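Local coordinates for protein glycosyltransferase (Streptomyces halstedii, PDB 3WAD) that is a glycosyltransferase of the GT-B clan, built from two domains that each carry a parallel beta sheet flanked by helices, at residues S44-T49 with L227-P232; V305-L310 with R326-R331; V318-G323 with W344-V349; P335-P340 with R373-R378. One frame throughout, in Å; residues are numbered along the deposited sequence.

Contact 1 of 4, residues S44-T49 with L227-P232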
# COMPACT_ATOMS: atom_id res chain seq x y z
N SER B 44 1.98 -6.84 6.21
CA SER B 44 0.99 -5.92 6.81
C SER B 44 1.34 -4.49 6.90
O SER B 44 0.48 -3.62 6.61
CB SER B 44 0.56 -6.42 8.20
OG SER B 44 -0.24 -7.53 7.98
N ASP B 45 2.57 -4.19 7.28
CA ASP B 45 3.02 -2.82 7.44
C ASP B 45 3.13 -2.15 6.08
O ASP B 45 3.39 -0.95 6.02
CB ASP B 45 4.40 -2.74 8.06
CG ASP B 45 4.44 -3.17 9.55
OD1 ASP B 45 3.38 -3.19 10.20
OD2 ASP B 45 5.58 -3.46 10.02
N SER B 46 3.07 -2.94 5.00
CA SER B 46 3.15 -2.40 3.65
C SER B 46 1.74 -2.15 3.04
O SER B 46 1.63 -1.70 1.93
CB SER B 46 3.92 -3.30 2.72
OG SER B 46 5.18 -3.57 3.22
N GLY B 47 0.71 -2.51 3.79
CA GLY B 47 -0.68 -2.43 3.38
C GLY B 47 -1.19 -3.55 2.51
O GLY B 47 -2.24 -3.36 1.87
N LEU B 48 -0.55 -4.73 2.51
CA LEU B 48 -0.89 -5.76 1.53
C LEU B 48 -1.40 -7.02 2.23
O LEU B 48 -1.37 -7.09 3.47
CB LEU B 48 0.35 -6.08 0.63
CG LEU B 48 0.89 -4.94 -0.18
CD1 LEU B 48 2.31 -5.11 -0.82
CD2 LEU B 48 -0.21 -4.56 -1.28
N THR B 49 -1.84 -8.03 1.47
CA THR B 49 -2.48 -9.23 2.02
C THR B 49 -1.49 -10.33 2.04
O THR B 49 -0.94 -10.67 1.00
CB THR B 49 -3.67 -9.63 1.15
OG1 THR B 49 -4.60 -8.57 1.18
CG2 THR B 49 -4.41 -10.84 1.67
N LEU B 227 9.87 2.01 -8.57
CA LEU B 227 9.56 2.86 -7.41
C LEU B 227 10.23 2.22 -6.10
O LEU B 227 9.99 1.04 -5.78
CB LEU B 227 8.05 3.17 -7.29
CG LEU B 227 7.63 4.40 -6.47
CD1 LEU B 227 6.14 4.53 -6.60
CD2 LEU B 227 7.91 4.05 -4.96
N PRO B 228 11.18 2.96 -5.45
CA PRO B 228 11.90 2.52 -4.23
C PRO B 228 11.01 2.68 -3.05
O PRO B 228 10.70 3.79 -2.66
CB PRO B 228 13.09 3.46 -4.13
CG PRO B 228 12.89 4.57 -5.01
CD PRO B 228 11.63 4.29 -5.90
N PHE B 229 10.46 1.58 -2.55
CA PHE B 229 9.58 1.66 -1.37
C PHE B 229 10.51 1.70 -0.16
O PHE B 229 11.27 0.72 0.08
CB PHE B 229 8.63 0.45 -1.26
CG PHE B 229 7.76 0.45 0.00
CD1 PHE B 229 6.94 1.52 0.26
CD2 PHE B 229 7.76 -0.63 0.88
CE1 PHE B 229 6.13 1.56 1.40
CE2 PHE B 229 6.97 -0.62 2.03
CZ PHE B 229 6.14 0.51 2.30
N ASN B 230 10.42 2.78 0.60
CA ASN B 230 11.25 2.95 1.79
C ASN B 230 10.71 2.41 3.13
O ASN B 230 11.43 2.42 4.16
CB ASN B 230 11.72 4.42 1.86
CG ASN B 230 12.45 4.83 0.57
OD1 ASN B 230 13.20 4.01 -0.05
ND2 ASN B 230 12.17 6.03 0.12
N GLY B 231 9.47 1.90 3.13
CA GLY B 231 8.90 1.26 4.34
C GLY B 231 8.08 2.30 5.06
O GLY B 231 8.02 3.42 4.63
N PRO B 232 7.35 1.93 6.13
CA PRO B 232 6.59 2.99 6.88
C PRO B 232 7.37 4.30 7.23
O PRO B 232 8.56 4.32 7.41
CB PRO B 232 6.15 2.26 8.15
CG PRO B 232 7.25 1.04 8.30
CD PRO B 232 7.36 0.63 6.83
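Ser46 meets the ring of Phe229 where the end of a short helix faces the 227-232 loop. The CB of Ser46 lies 4.1 Å from CE2 of Phe229. One bond further, Ser46 OG comes closer to the same carbon, 3.7 Å from Phe229 CE2, approaching the ring obliquely. That hydroxyl is turned beside its own backbone N (chi1 -56°), from where it bonds back to the carbonyl of Ala42; a small residue with a polar tip suits a place between a helix end and an aromatic ring. The Phe229 ring has further neighbours: Gly231 N sits 3.5 Å above its plane, over its centre, and Tyr15 meets it edge-to-face. Beside this pair the touch is lighter, with Asp45 O 4.3 Å from Pro232 CD. After Ser46 the bond from Gly47 N to Ser44 O (3.0 Å) closes a type I beta turn, and Gly47's positive phi, which suits glycine, ends the helix as a Schellman motif. Phe229 also packs on Gly47 of the second subunit. Strand 49-52 follows, outermost in this chain's parallel N-terminal sheet, which a strand of the second subunit extends; the sheet is Rossmann-like, as in GT-B proteins.

Contact 2 of 4, residues V305-L310 with R326-R331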
# COMPACT_ATOMS: atom_id res chain seq x y z
N VAL B 305 15.94 7.57 8.45
CA VAL B 305 15.24 8.68 7.78
C VAL B 305 14.59 8.25 6.46
O VAL B 305 15.22 7.53 5.68
CB VAL B 305 16.18 9.87 7.53
CG1 VAL B 305 17.24 9.49 6.46
CG2 VAL B 305 15.34 11.13 7.17
N PRO B 306 13.33 8.67 6.21
CA PRO B 306 12.67 8.45 4.89
C PRO B 306 13.34 9.24 3.74
O PRO B 306 13.18 10.46 3.62
CB PRO B 306 11.24 8.89 5.14
CG PRO B 306 11.34 9.96 6.28
CD PRO B 306 12.47 9.41 7.16
N LEU B 307 14.08 8.52 2.89
CA LEU B 307 14.91 9.10 1.84
C LEU B 307 14.11 9.97 0.90
O LEU B 307 14.59 10.98 0.41
CB LEU B 307 15.54 7.98 1.00
CG LEU B 307 16.99 7.58 1.25
CD1 LEU B 307 17.63 8.21 2.50
CD2 LEU B 307 17.14 6.08 1.21
N HIS B 308 12.88 9.54 0.58
CA HIS B 308 12.08 10.31 -0.35
C HIS B 308 11.70 11.60 0.31
O HIS B 308 11.45 12.51 -0.40
CB HIS B 308 10.83 9.55 -0.75
CG HIS B 308 10.04 9.05 0.42
ND1 HIS B 308 8.87 9.65 0.85
CD2 HIS B 308 10.26 8.00 1.25
CE1 HIS B 308 8.41 8.99 1.91
NE2 HIS B 308 9.24 7.99 2.17
N ALA B 309 11.68 11.72 1.65
CA ALA B 309 11.41 13.12 2.22
C ALA B 309 12.67 13.95 2.30
O ALA B 309 12.63 15.18 2.08
CB ALA B 309 10.74 13.11 3.59
N LEU B 310 13.78 13.25 2.56
CA LEU B 310 15.11 13.87 2.70
C LEU B 310 15.76 14.24 1.34
O LEU B 310 16.19 15.37 1.14
CB LEU B 310 16.06 12.95 3.53
CG LEU B 310 17.49 13.48 3.80
CD1 LEU B 310 17.52 14.82 4.57
CD2 LEU B 310 18.27 12.41 4.58
N ARG B 326 20.20 3.54 -4.12
CA ARG B 326 20.57 4.11 -5.40
C ARG B 326 19.35 4.43 -6.29
O ARG B 326 19.39 5.36 -7.08
CB ARG B 326 21.59 3.24 -6.14
CG ARG B 326 21.01 2.01 -6.74
CD ARG B 326 22.12 1.05 -7.14
NE ARG B 326 21.48 -0.09 -7.80
CZ ARG B 326 21.89 -1.35 -7.70
NH1 ARG B 326 22.97 -1.65 -6.96
NH2 ARG B 326 21.23 -2.32 -8.35
N THR B 327 18.27 3.68 -6.15
CA THR B 327 17.08 4.01 -6.92
C THR B 327 16.50 5.30 -6.42
O THR B 327 15.99 6.08 -7.21
CB THR B 327 16.01 2.89 -6.93
OG1 THR B 327 16.60 1.70 -7.40
CG2 THR B 327 14.90 3.18 -7.87
N ASN B 328 16.60 5.59 -5.11
CA ASN B 328 16.19 6.89 -4.59
C ASN B 328 17.10 8.03 -5.14
O ASN B 328 16.59 9.13 -5.53
CB ASN B 328 16.24 6.88 -3.05
CG ASN B 328 14.99 6.34 -2.43
OD1 ASN B 328 14.01 7.03 -2.32
ND2 ASN B 328 15.04 5.09 -2.00
N ALA B 329 18.41 7.78 -5.26
CA ALA B 329 19.29 8.85 -5.78
C ALA B 329 18.98 9.06 -7.28
O ALA B 329 19.08 10.20 -7.79
CB ALA B 329 20.76 8.49 -5.65
N ILE B 330 18.65 7.96 -7.97
CA ILE B 330 18.21 8.07 -9.39
C ILE B 330 16.95 8.93 -9.50
O ILE B 330 16.91 9.90 -10.28
CB ILE B 330 17.95 6.72 -10.03
CG1 ILE B 330 19.26 5.98 -10.20
CG2 ILE B 330 17.27 6.88 -11.46
CD1 ILE B 330 19.08 4.78 -10.97
N ARG B 331 15.93 8.58 -8.71
CA ARG B 331 14.64 9.23 -8.81
C ARG B 331 14.68 10.72 -8.42
O ARG B 331 14.00 11.55 -9.02
CB ARG B 331 13.60 8.47 -7.96
CG ARG B 331 12.28 9.15 -7.81
CD ARG B 331 11.36 8.34 -6.94
NE ARG B 331 9.99 8.84 -7.03
CZ ARG B 331 8.98 8.42 -6.26
NH1 ARG B 331 9.18 7.51 -5.29
NH2 ARG B 331 7.76 8.96 -6.43
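Leu307 and Asn328 carry this contact between two helices, their side chains crossing at about a right angle. The van der Waals part comes first. Leu307 CB rests against the amide of Asn328, 3.8 Å from Asn328 OD1, while the branch Leu307 CD2 lies 4.0 Å from Asn328 ND2. Leucine thus gives an apolar wall to a flat polar group; Leu307 also packs on Cys249 of strand 247-251. His308 adds its backbone: Asn328 OD1 stands 4.0 Å from His308 N, too far for a bond, and has its hydrogen bond elsewhere. The polar part runs outside the pair. Asn328 ND2 donates to Gly324 O one turn earlier in its own helix and to Asn230 OD1 of the loop beyond; the first is within reach because CG stands beside the backbone N (chi1 -85°). At the N-cap of the other helix, Pro306, which has no N-H to lose there, offers its carbonyl to two amides: Ala309 N at 2.8 Å and Leu310 N at 3.0 Å from Pro306 O. The buried asparagine is therefore fixed in rotation by hydrogen bonds made elsewhere, and Leu307 packs against it in an off-staggered conformation (chi1 -101°, chi2 9°).

Contact 3 of 4, residues V318-G323 with W344-V349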
# COMPACT_ATOMS: atom_id res chain seq x y z
N VAL B 318 25.89 9.57 0.43
CA VAL B 318 27.05 8.69 0.60
C VAL B 318 26.50 7.39 1.08
O VAL B 318 25.89 7.38 2.16
CB VAL B 318 28.01 9.28 1.71
CG1 VAL B 318 29.28 8.45 1.85
CG2 VAL B 318 28.37 10.73 1.38
N HIS B 319 26.73 6.30 0.35
CA HIS B 319 26.08 5.05 0.75
C HIS B 319 26.80 3.81 0.18
O HIS B 319 27.81 3.94 -0.55
CB HIS B 319 24.57 5.13 0.38
CG HIS B 319 24.30 4.99 -1.09
ND1 HIS B 319 24.54 6.00 -2.00
CD2 HIS B 319 23.90 3.92 -1.81
CE1 HIS B 319 24.24 5.57 -3.21
NE2 HIS B 319 23.85 4.32 -3.12
N HIS B 320 26.32 2.61 0.51
CA HIS B 320 27.04 1.41 0.08
C HIS B 320 26.65 0.84 -1.29
O HIS B 320 27.17 -0.26 -1.68
CB HIS B 320 26.97 0.34 1.12
CG HIS B 320 25.68 -0.40 1.11
ND1 HIS B 320 24.54 0.10 1.69
CD2 HIS B 320 25.35 -1.61 0.57
CE1 HIS B 320 23.55 -0.78 1.53
NE2 HIS B 320 24.02 -1.82 0.86
N GLY B 321 25.81 1.58 -2.03
CA GLY B 321 25.52 1.24 -3.42
C GLY B 321 24.40 0.21 -3.67
O GLY B 321 24.28 -0.31 -4.80
N GLY B 322 23.63 -0.13 -2.62
CA GLY B 322 22.50 -1.08 -2.73
C GLY B 322 21.35 -0.49 -3.56
O GLY B 322 21.26 0.73 -3.75
N GLY B 323 20.46 -1.35 -4.04
CA GLY B 323 19.42 -0.93 -5.01
C GLY B 323 18.42 0.04 -4.50
O GLY B 323 17.98 0.94 -5.24
N TRP B 344 25.74 -8.02 -3.77
CA TRP B 344 25.02 -8.42 -5.00
C TRP B 344 25.65 -7.85 -6.27
O TRP B 344 26.24 -8.58 -7.06
CB TRP B 344 23.51 -8.07 -4.89
CG TRP B 344 22.79 -8.63 -6.04
CD1 TRP B 344 22.25 -7.93 -7.09
CD2 TRP B 344 22.55 -10.04 -6.31
NE1 TRP B 344 21.69 -8.82 -8.02
CE2 TRP B 344 21.91 -10.12 -7.56
CE3 TRP B 344 22.89 -11.24 -5.63
CZ2 TRP B 344 21.56 -11.33 -8.12
CZ3 TRP B 344 22.53 -12.44 -6.16
CH2 TRP B 344 21.86 -12.49 -7.42
N ASP B 345 25.56 -6.54 -6.43
CA ASP B 345 25.97 -5.87 -7.68
C ASP B 345 26.53 -4.49 -7.43
O ASP B 345 26.67 -3.71 -8.37
CB ASP B 345 24.76 -5.69 -8.62
CG ASP B 345 23.63 -4.91 -7.96
OD1 ASP B 345 22.54 -4.74 -8.57
OD2 ASP B 345 23.85 -4.43 -6.81
N GLU B 346 26.82 -4.17 -6.17
CA GLU B 346 27.10 -2.80 -5.84
C GLU B 346 28.38 -2.29 -6.52
O GLU B 346 28.43 -1.11 -6.91
CB GLU B 346 27.22 -2.63 -4.31
CG GLU B 346 26.01 -3.04 -3.56
CD GLU B 346 26.17 -4.45 -3.04
OE1 GLU B 346 26.57 -5.39 -3.75
OE2 GLU B 346 25.92 -4.60 -1.84
N GLY B 347 29.39 -3.13 -6.65
CA GLY B 347 30.70 -2.73 -7.24
C GLY B 347 30.50 -2.33 -8.70
O GLY B 347 30.92 -1.27 -9.17
N TYR B 348 29.76 -3.17 -9.40
CA TYR B 348 29.62 -3.08 -10.83
C TYR B 348 28.71 -1.92 -11.18
O TYR B 348 29.02 -1.14 -12.07
CB TYR B 348 29.11 -4.40 -11.38
CG TYR B 348 28.85 -4.32 -12.88
CD1 TYR B 348 29.74 -4.90 -13.76
CD2 TYR B 348 27.70 -3.69 -13.39
CE1 TYR B 348 29.51 -4.88 -15.10
CE2 TYR B 348 27.45 -3.66 -14.73
CZ TYR B 348 28.38 -4.24 -15.57
OH TYR B 348 28.17 -4.26 -16.90
N VAL B 349 27.61 -1.76 -10.44
CA VAL B 349 26.73 -0.62 -10.66
C VAL B 349 27.43 0.69 -10.25
O VAL B 349 27.25 1.73 -10.89
CB VAL B 349 25.46 -0.78 -9.88
CG1 VAL B 349 24.63 0.54 -9.86
CG2 VAL B 349 24.63 -1.96 -10.51
O HOH W 1 26.17 0.84 -6.54
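Glu346 lies against the backbone of His320 and Gly321, its carbons meeting their carbonyl oxygens. Glu346 CB is 3.5 Å from His320 O, and Glu346 CG is likewise 3.5 Å from Gly321 O. Farther along the chain, OE2 of Glu346 reaches the edge of the His320 imidazole, in its plane, 3.9 Å from His320 CD2; the carboxylate is turned 69° against that ring. Glycine at 321 permits this closeness, having no side chain to stand in front of Glu346 CB, and its positive phi suits the residue type as well.

The next shell explains the pose. The glutamate bends at chi2 (97°), which carries its carboxylate back over its own segment, where OE1 of Glu346 takes the N-H of Trp344 at 2.8 Å in a nearly straight bond, met on the syn side and 30° out of the carboxylate plane, and a weak one from Asp345 N. OE2 has a further weak bond from Leu343 N. On the facing side, Gly322 N stands 3.8 Å above one face of the His320 ring, offset toward the rim. A water joins the two segments, donating to Gly321 O at 2.8 Å and to Glu346 O.

Outermost is Arg326, which gives NH1 to Gly321 O and pairs through NH2 with Asp345 OD1, tying the glycine-rich loop to the start of helix 346-355. The amide N-H groups gathered on the carboxylate would probably make electrostatically favourable surroundings for it, while His320 NE2, 4.3 Å from Glu346 OE2, lies near but not bonded.

Contact 4 of 4, residues P335-P340 with R373-R378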
# COMPACT_ATOMS: atom_id res chain seq x y z
N PRO B 335 23.61 13.33 -6.76
CA PRO B 335 24.93 12.71 -6.88
C PRO B 335 25.25 11.79 -5.71
O PRO B 335 24.77 11.98 -4.59
CB PRO B 335 25.88 13.89 -6.86
CG PRO B 335 25.08 15.06 -7.28
CD PRO B 335 23.71 14.80 -6.69
N GLN B 336 26.10 10.81 -5.98
CA GLN B 336 26.38 9.73 -5.07
C GLN B 336 27.87 9.64 -4.73
O GLN B 336 28.73 9.81 -5.60
CB GLN B 336 25.93 8.40 -5.71
CG GLN B 336 24.47 8.32 -5.89
CD GLN B 336 24.07 7.04 -6.61
OE1 GLN B 336 24.12 5.97 -6.04
NE2 GLN B 336 23.72 7.14 -7.87
N LEU B 337 28.17 9.33 -3.47
CA LEU B 337 29.46 8.79 -3.15
C LEU B 337 29.21 7.37 -2.68
O LEU B 337 28.48 7.15 -1.72
CB LEU B 337 30.19 9.72 -2.13
CG LEU B 337 31.44 9.40 -1.31
CD1 LEU B 337 32.35 8.39 -1.91
CD2 LEU B 337 32.14 10.70 -0.74
N ILE B 338 29.75 6.43 -3.44
CA ILE B 338 29.45 5.01 -3.25
C ILE B 338 30.65 4.35 -2.64
O ILE B 338 31.75 4.48 -3.15
CB ILE B 338 29.04 4.31 -4.62
CG1 ILE B 338 27.83 5.02 -5.24
CG2 ILE B 338 28.65 2.81 -4.40
CD1 ILE B 338 27.61 4.77 -6.74
N VAL B 339 30.46 3.70 -1.52
CA VAL B 339 31.47 2.84 -0.96
C VAL B 339 30.94 1.38 -1.14
O VAL B 339 30.25 0.87 -0.25
CB VAL B 339 31.73 3.17 0.54
CG1 VAL B 339 32.76 2.15 1.17
CG2 VAL B 339 32.28 4.57 0.69
N PRO B 340 31.26 0.72 -2.28
CA PRO B 340 30.45 -0.49 -2.58
C PRO B 340 30.60 -1.63 -1.59
O PRO B 340 31.69 -1.96 -1.13
CB PRO B 340 30.91 -0.94 -3.97
CG PRO B 340 31.69 0.25 -4.59
CD PRO B 340 32.04 1.21 -3.44
N ARG B 373 36.04 12.63 2.42
CA ARG B 373 35.77 14.04 2.52
C ARG B 373 36.05 14.75 1.19
O ARG B 373 35.18 15.54 0.64
CB ARG B 373 36.61 14.60 3.67
CG ARG B 373 36.49 16.04 3.88
CD ARG B 373 37.78 16.56 4.56
NE ARG B 373 38.94 16.53 3.66
CZ ARG B 373 40.21 16.54 4.07
NH1 ARG B 373 40.53 16.59 5.37
NH2 ARG B 373 41.19 16.50 3.16
N ASP B 374 37.22 14.44 0.61
CA ASP B 374 37.61 15.08 -0.66
C ASP B 374 36.61 14.77 -1.75
O ASP B 374 36.19 15.66 -2.49
CB ASP B 374 39.01 14.65 -1.10
CG ASP B 374 40.09 15.24 -0.21
OD1 ASP B 374 39.76 16.18 0.56
OD2 ASP B 374 41.25 14.72 -0.25
N GLN B 375 36.21 13.51 -1.87
CA GLN B 375 35.16 13.15 -2.86
C GLN B 375 33.85 13.92 -2.60
O GLN B 375 33.26 14.52 -3.51
CB GLN B 375 34.99 11.65 -2.86
CG GLN B 375 36.16 10.92 -3.48
CD GLN B 375 35.88 9.40 -3.65
OE1 GLN B 375 35.26 8.78 -2.82
NE2 GLN B 375 36.34 8.84 -4.72
N LEU B 376 33.41 13.94 -1.34
CA LEU B 376 32.19 14.65 -0.98
C LEU B 376 32.25 16.12 -1.33
O LEU B 376 31.26 16.69 -1.85
CB LEU B 376 31.84 14.47 0.50
CG LEU B 376 30.42 14.94 0.92
CD1 LEU B 376 29.37 14.37 -0.02
CD2 LEU B 376 30.09 14.57 2.35
N ARG B 377 33.42 16.74 -1.05
CA ARG B 377 33.64 18.11 -1.36
C ARG B 377 33.52 18.33 -2.87
O ARG B 377 32.95 19.32 -3.28
CB ARG B 377 35.00 18.56 -0.80
CG ARG B 377 34.99 18.78 0.69
CD ARG B 377 36.22 19.60 1.12
NE ARG B 377 36.90 19.11 2.33
CZ ARG B 377 37.59 19.90 3.17
NH1 ARG B 377 37.63 21.21 2.99
NH2 ARG B 377 38.18 19.41 4.23
N ARG B 378 34.03 17.43 -3.71
CA ARG B 378 33.83 17.57 -5.16
C ARG B 378 32.38 17.50 -5.63
O ARG B 378 31.92 18.31 -6.45
CB ARG B 378 34.65 16.55 -5.92
CG ARG B 378 36.15 16.76 -5.71
CD ARG B 378 36.88 15.89 -6.65
NE ARG B 378 36.43 16.17 -8.01
CZ ARG B 378 36.49 15.31 -9.03
NH1 ARG B 378 36.94 14.08 -8.88
NH2 ARG B 378 36.07 15.71 -10.20
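Leu337, the residue with the largest buried area here, projects from strand 336-338 onto helix 369-381 and splits its two methyl branches between neighbouring residues. CD2 of Leu337 lies against the helix backbone, 3.5 Å from Leu376 N, with Gln375 CB at 3.7 Å from that same methyl and Leu376 CB at 4.0 Å from Leu337 CD2. CD1 of Leu337 points at the amide of Gln375 and comes within 3.1 Å of Gln375 OE1. This close carbon-to-oxygen approach and the off-staggered leucine chi2 of 27° may both reflect a strained side chain.

Gln375 crosses the leucine at about a right angle, its chain extended beyond CG, which carries the amide to the end of the neighbouring strand 359-361. There OE1 is bonded to Thr362 OG1 and NE2 to Val361 O. A glutamine suits this place because its aliphatic part can pack on leucine while its end satisfies polar groups at the end of strand 359-361. Leu376, the third partner, turns mainly elsewhere, touching Ala316 of strand 314-319 and Ile276.

Along the strand, the neighbours of Leu337 face the other way: Gln336 and Ile338 both rest on helix 346-355. Helices thus lie on both faces of a parallel sheet, the three-layer alpha/beta/alpha plan of a Rossmann-like domain, here the C-terminal one of the GT-B fold.

How the contacts relate
Contacts 2, 3 and 4 belong to the C-terminal domain, whereas contact 1 belongs to the N-terminal one, with its 227-232 loop against helix 323-332; its centre is about 15 Å from that of contact 2 and about 30 Å from that of contact 4. Besides the bond between their asparagines, contacts 1 and 2 meet where Pro228 CB lies 3.3 Å from Asn328 ND2, and both touch the second subunit. Arg326 carries contact 2 into contact 3, its CD also packing 3.7 Å from Val349 CG1. Contacts 3 and 4 share the sheet: His319 N lies 2.8 Å from Leu337 O, joining neighbouring strands 314-319 and 336-338. Ala329 of helix 323-332 packs on Gln336 of contact 4.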